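Local coordinates for NADB-Rossmann Superfamily protein (Streptococcus agalactiae, PDB 3LEC) that is probably a tRNA (adenine(22)-N1)-methyltransferase with a Rossmann-like domain, and binds a zinc ion in the crystal, at residues T185-K188 with E189-N193; Q192-L195 with N196-T199. One frame throughout, in Å; residues are numbered along the deposited sequence.

Contact 1: T185-K188 with E189-N193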
loop_
_atom_site.group_PDB
_atom_site.type_symbol
_atom_site.label_atom_id
_atom_site.label_comp_id
_atom_site.label_asym_id
_atom_site.label_seq_id
_atom_site.Cartn_x
_atom_site.Cartn_y
_atom_site.Cartn_z
ATOM N N THR A 185 -3.375 16.615 11.086
ATOM C CA THR A 185 -3.670 17.685 10.127
ATOM C C THR A 185 -3.803 17.188 8.677
ATOM O O THR A 185 -4.725 17.600 7.982
ATOM C CB THR A 185 -2.631 18.816 10.166
ATOM O OG1 THR A 185 -2.393 19.188 11.527
ATOM C CG2 THR A 185 -3.137 20.009 9.408
ATOM N N VAL A 186 -2.891 16.322 8.230
ATOM C CA VAL A 186 -2.912 15.818 6.839
ATOM C C VAL A 186 -4.218 15.074 6.580
ATOM O O VAL A 186 -4.844 15.221 5.530
ATOM C CB VAL A 186 -1.713 14.867 6.547
ATOM C CG1 VAL A 186 -1.812 14.245 5.145
ATOM C CG2 VAL A 186 -0.377 15.607 6.715
ATOM N N PHE A 187 -4.609 14.257 7.544
ATOM C CA PHE A 187 -5.859 13.493 7.480
ATOM C C PHE A 187 -7.075 14.424 7.330
ATOM O O PHE A 187 -7.922 14.233 6.455
ATOM C CB PHE A 187 -5.973 12.677 8.761
ATOM C CG PHE A 187 -7.281 11.943 8.926
ATOM C CD1 PHE A 187 -7.470 10.686 8.355
ATOM C CD2 PHE A 187 -8.308 12.490 9.680
ATOM C CE1 PHE A 187 -8.664 9.981 8.539
ATOM C CE2 PHE A 187 -9.507 11.804 9.854
ATOM C CZ PHE A 187 -9.687 10.547 9.275
ATOM N N LYS A 188 -7.149 15.430 8.186
ATOM C CA LYS A 188 -8.213 16.423 8.124
ATOM C C LYS A 188 -8.215 17.126 6.765
ATOM O O LYS A 188 -9.269 17.266 6.138
ATOM C CB LYS A 188 -7.997 17.456 9.227
ATOM C CG LYS A 188 -8.501 17.039 10.577
ATOM C CD LYS A 188 -8.445 18.234 11.522
ATOM C CE LYS A 188 -7.187 18.229 12.378
ATOM N NZ LYS A 188 -7.299 17.225 13.485
ATOM N N GLU A 189 -7.031 17.509 6.280
ATOM C CA GLU A 189 -6.945 18.194 4.982
ATOM C C GLU A 189 -7.415 17.280 3.850
ATOM O O GLU A 189 -8.116 17.731 2.928
ATOM C CB GLU A 189 -5.524 18.743 4.731
ATOM C CG GLU A 189 -5.172 19.895 5.693
ATOM C CD GLU A 189 -3.721 20.355 5.683
ATOM O OE1 GLU A 189 -2.859 19.784 4.974
ATOM O OE2 GLU A 189 -3.439 21.306 6.440
ATOM N N LYS A 190 -7.055 15.996 3.916
ATOM C CA LYS A 190 -7.493 15.066 2.860
ATOM C C LYS A 190 -9.000 14.993 2.799
ATOM O O LYS A 190 -9.594 15.111 1.724
ATOM C CB LYS A 190 -6.929 13.646 3.032
ATOM C CG LYS A 190 -7.659 12.630 2.140
ATOM C CD LYS A 190 -7.139 11.212 2.253
ATOM C CE LYS A 190 -7.919 10.289 1.323
ATOM N NZ LYS A 190 -7.178 9.034 1.090
ATOM N N TRP A 191 -9.635 14.804 3.953
ATOM C CA TRP A 191 -11.079 14.682 3.977
ATOM C C TRP A 191 -11.820 16.014 3.766
ATOM O O TRP A 191 -12.897 16.024 3.157
ATOM C CB TRP A 191 -11.541 13.889 5.210
ATOM C CG TRP A 191 -11.081 12.478 5.050
ATOM C CD1 TRP A 191 -10.051 11.877 5.690
ATOM C CD2 TRP A 191 -11.557 11.533 4.071
ATOM N NE1 TRP A 191 -9.882 10.588 5.214
ATOM C CE2 TRP A 191 -10.800 10.355 4.224
ATOM C CE3 TRP A 191 -12.571 11.568 3.096
ATOM C CZ2 TRP A 191 -11.025 9.216 3.451
ATOM C CZ3 TRP A 191 -12.794 10.445 2.323
ATOM C CH2 TRP A 191 -12.015 9.282 2.494
ATOM N N GLN A 192 -11.228 17.121 4.198
ATOM C CA GLN A 192 -11.782 18.453 3.851
ATOM C C GLN A 192 -11.833 18.581 2.323
ATOM O O GLN A 192 -12.853 18.984 1.756
ATOM C CB GLN A 192 -10.978 19.601 4.494
ATOM C CG GLN A 192 -11.234 19.809 5.988
ATOM C CD GLN A 192 -10.054 20.399 6.754
ATOM O OE1 GLN A 192 -9.108 20.949 6.177
ATOM N NE2 GLN A 192 -10.107 20.284 8.067
ATOM N N ASN A 193 -10.763 18.168 1.651
ATOM C CA ASN A 193 -10.696 18.230 0.179
ATOM C C ASN A 193 -11.729 17.331 -0.529
ATOM O O ASN A 193 -12.340 17.731 -1.523
ATOM C CB ASN A 193 -9.273 17.899 -0.304
ATOM C CG ASN A 193 -9.105 18.094 -1.801
ATOM O OD1 ASN A 193 -9.456 19.137 -2.345
ATOM N ND2 ASN A 193 -8.570 17.087 -2.471
#

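Contact 2: Q192-L195 with N196-T199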
loop_
_atom_site.group_PDB
_atom_site.type_symbol
_atom_site.label_atom_id
_atom_site.label_comp_id
_atom_site.label_asym_id
_atom_site.label_seq_id
_atom_site.Cartn_x
_atom_site.Cartn_y
_atom_site.Cartn_z
ATOM N N GLN A 192 -11.228 17.121 4.198
ATOM C CA GLN A 192 -11.782 18.453 3.851
ATOM C C GLN A 192 -11.833 18.581 2.323
ATOM O O GLN A 192 -12.853 18.984 1.756
ATOM C CB GLN A 192 -10.978 19.601 4.494
ATOM C CG GLN A 192 -11.234 19.809 5.988
ATOM C CD GLN A 192 -10.054 20.399 6.754
ATOM O OE1 GLN A 192 -9.108 20.949 6.177
ATOM N NE2 GLN A 192 -10.107 20.284 8.067
ATOM N N ASN A 193 -10.763 18.168 1.651
ATOM C CA ASN A 193 -10.696 18.230 0.179
ATOM C C ASN A 193 -11.729 17.331 -0.529
ATOM O O ASN A 193 -12.340 17.731 -1.523
ATOM C CB ASN A 193 -9.273 17.899 -0.304
ATOM C CG ASN A 193 -9.105 18.094 -1.801
ATOM O OD1 ASN A 193 -9.456 19.137 -2.345
ATOM N ND2 ASN A 193 -8.570 17.087 -2.471
ATOM N N GLU A 194 -11.919 16.118 -0.013
ATOM C CA GLU A 194 -12.930 15.200 -0.535
ATOM C C GLU A 194 -14.317 15.790 -0.359
ATOM O O GLU A 194 -15.117 15.758 -1.278
ATOM C CB GLU A 194 -12.871 13.839 0.153
ATOM C CG GLU A 194 -11.589 13.045 -0.151
ATOM C CD GLU A 194 -11.396 12.771 -1.636
ATOM O OE1 GLU A 194 -12.318 12.206 -2.250
ATOM O OE2 GLU A 194 -10.323 13.131 -2.183
ATOM N N LEU A 195 -14.575 16.365 0.806
ATOM C CA LEU A 195 -15.836 17.101 1.019
ATOM C C LEU A 195 -16.101 18.170 -0.063
ATOM O O LEU A 195 -17.212 18.248 -0.652
ATOM C CB LEU A 195 -15.843 17.727 2.412
ATOM C CG LEU A 195 -17.178 18.358 2.841
ATOM C CD1 LEU A 195 -18.334 17.352 2.746
ATOM C CD2 LEU A 195 -17.032 18.945 4.250
ATOM N N ASN A 196 -15.087 18.982 -0.335
ATOM C CA ASN A 196 -15.204 20.010 -1.368
ATOM C C ASN A 196 -15.599 19.423 -2.710
ATOM O O ASN A 196 -16.568 19.863 -3.324
ATOM C CB ASN A 196 -13.900 20.777 -1.500
ATOM C CG ASN A 196 -13.523 21.507 -0.230
ATOM O OD1 ASN A 196 -14.341 21.645 0.701
ATOM N ND2 ASN A 196 -12.277 21.974 -0.171
ATOM N N LYS A 197 -14.853 18.415 -3.149
ATOM C CA LYS A 197 -15.138 17.715 -4.398
ATOM C C LYS A 197 -16.529 17.090 -4.442
ATOM O O LYS A 197 -17.243 17.203 -5.434
ATOM C CB LYS A 197 -14.043 16.674 -4.686
ATOM C CG LYS A 197 -12.684 17.347 -4.950
ATOM C CD LYS A 197 -11.595 16.360 -5.400
ATOM C CE LYS A 197 -11.106 15.483 -4.252
ATOM N NZ LYS A 197 -9.986 14.554 -4.698
ATOM N N LEU A 198 -16.912 16.410 -3.368
ATOM C CA LEU A 198 -18.214 15.806 -3.336
ATOM C C LEU A 198 -19.317 16.869 -3.381
ATOM O O LEU A 198 -20.390 16.641 -3.931
ATOM C CB LEU A 198 -18.355 14.938 -2.087
ATOM C CG LEU A 198 -17.417 13.715 -2.025
ATOM C CD1 LEU A 198 -17.488 13.143 -0.639
ATOM C CD2 LEU A 198 -17.767 12.641 -3.052
ATOM N N THR A 199 -19.042 18.023 -2.790
ATOM C CA THR A 199 -20.033 19.091 -2.770
ATOM C C THR A 199 -20.209 19.717 -4.171
ATOM O O THR A 199 -21.333 20.005 -4.589
ATOM C CB THR A 199 -19.701 20.139 -1.701
ATOM O OG1 THR A 199 -19.667 19.490 -0.412
ATOM C CG2 THR A 199 -20.780 21.244 -1.689
#

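Contact 1: T185-K188 with E189-N193
Trp191 turns the edge of its indole toward the face of Phe187, one helical turn earlier, in an edge-to-face (T-shaped) pair. The phenyl ring and the five-membered ring have centroids 4.8 Å apart and planes at 62°. CD1 of Trp191 stands over one phenyl face, displaced toward the rim and 3.7 Å from Phe187 CE1; Trp191 NE1 lies 3.6 Å from the same carbon. The first torsions make the meeting possible: Phe187 CG is anti to its backbone N (chi1 174°), whereas Trp191 CG lies beside the backbone N (chi1 -68°), a setting that tips the indole back along the helix toward the phenyl ring. A face of the indole is also touched by the aliphatic CE of Lys190. On another side of the helix, Glu189 reaches back with an extended chain, bringing OE2 to 3.3 Å from the methyl CG2 of Thr185, while its CG rests against the Thr185 carbonyl. Gln192 likewise packs CB, CG and CD against Lys188 O, its amide NE2 3.7 Å from Lys188 CB. Beneath these groups runs the i to i+4 bonding of an alpha helix at the start of helix 185-204, with four successive backbone bonds from Glu189 N to Thr185 O through Gln192 N to Lys188 O, the last 2.8 Å long. Farther out, Phe175 of helix 170-175 meets the indole with its own ring, and Val226 and Ile223 of helix 210-227 touch Phe187 and Trp191 respectively. Val186 leans on Ile148 and Thr150 of strand 141-150, so this turn joins the helical C-terminal part to the edge of the sheet. The bent Lys188 chain carries NZ to the carbonyl oxygen of Asn183, and extended Lys190 ends in salt bridges to Glu157 and Glu129.

Contact 2: Q192-L195 with N196-T199
A bend at chi2 of Glu194 (-59°) and another at chi3 of Lys197 (-73°) curl the two chains toward each other, so that carboxylate and ammonium meet in an i to i+3 salt bridge. Lys197 NZ approaches Glu194 OE2 at 2.9 Å on the syn side, but 35° out of the carboxylate plane. The lysine's CE also lies 3.5 Å from Asn193 ND2, which places the end of its chain beside both the amide and the carboxylate. Here helix 185-204 is in mid-course, and the i to i+4 backbone pattern runs on through Asn196, Lys197, Leu198 and Thr199. At Leu195 O this pattern acquires a second donor: Thr199 N and Thr199 OG1 each bond to it at 2.8 Å, from opposite faces of the carbonyl plane. The first torsion of Thr199 sets the hydroxyl beside its own backbone N and points it back to the preceding turn, where it reaches Leu195 O from above the carbonyl plane rather than along a lone pair. Leu198 packs CG against the Glu194 carbonyl oxygen, 3.2 Å from Glu194 O, while Leu195 and Leu198 both rest on Ile220 of helix 210-227.

Overall arrangement
Contacts 1 and 2 follow each other along helix 185-204, their centres about 10 Å apart, and overlap at Gln192 and Asn193. Contact 1 holds the first turns, partly buried where the start of the helix packs on strands 141-150 and 155-163 at the sheet's edge and on helix 170-175. Contact 2 lies farther along the helix at the surface, its centre about 23 Å from the centre of the chain against about 19 Å for contact 1. Both pack against helix 210-227, so the two long C-terminal helices pair beyond the edge strand 141-150. Neither contact lies at the zinc site of Asp140 and His165.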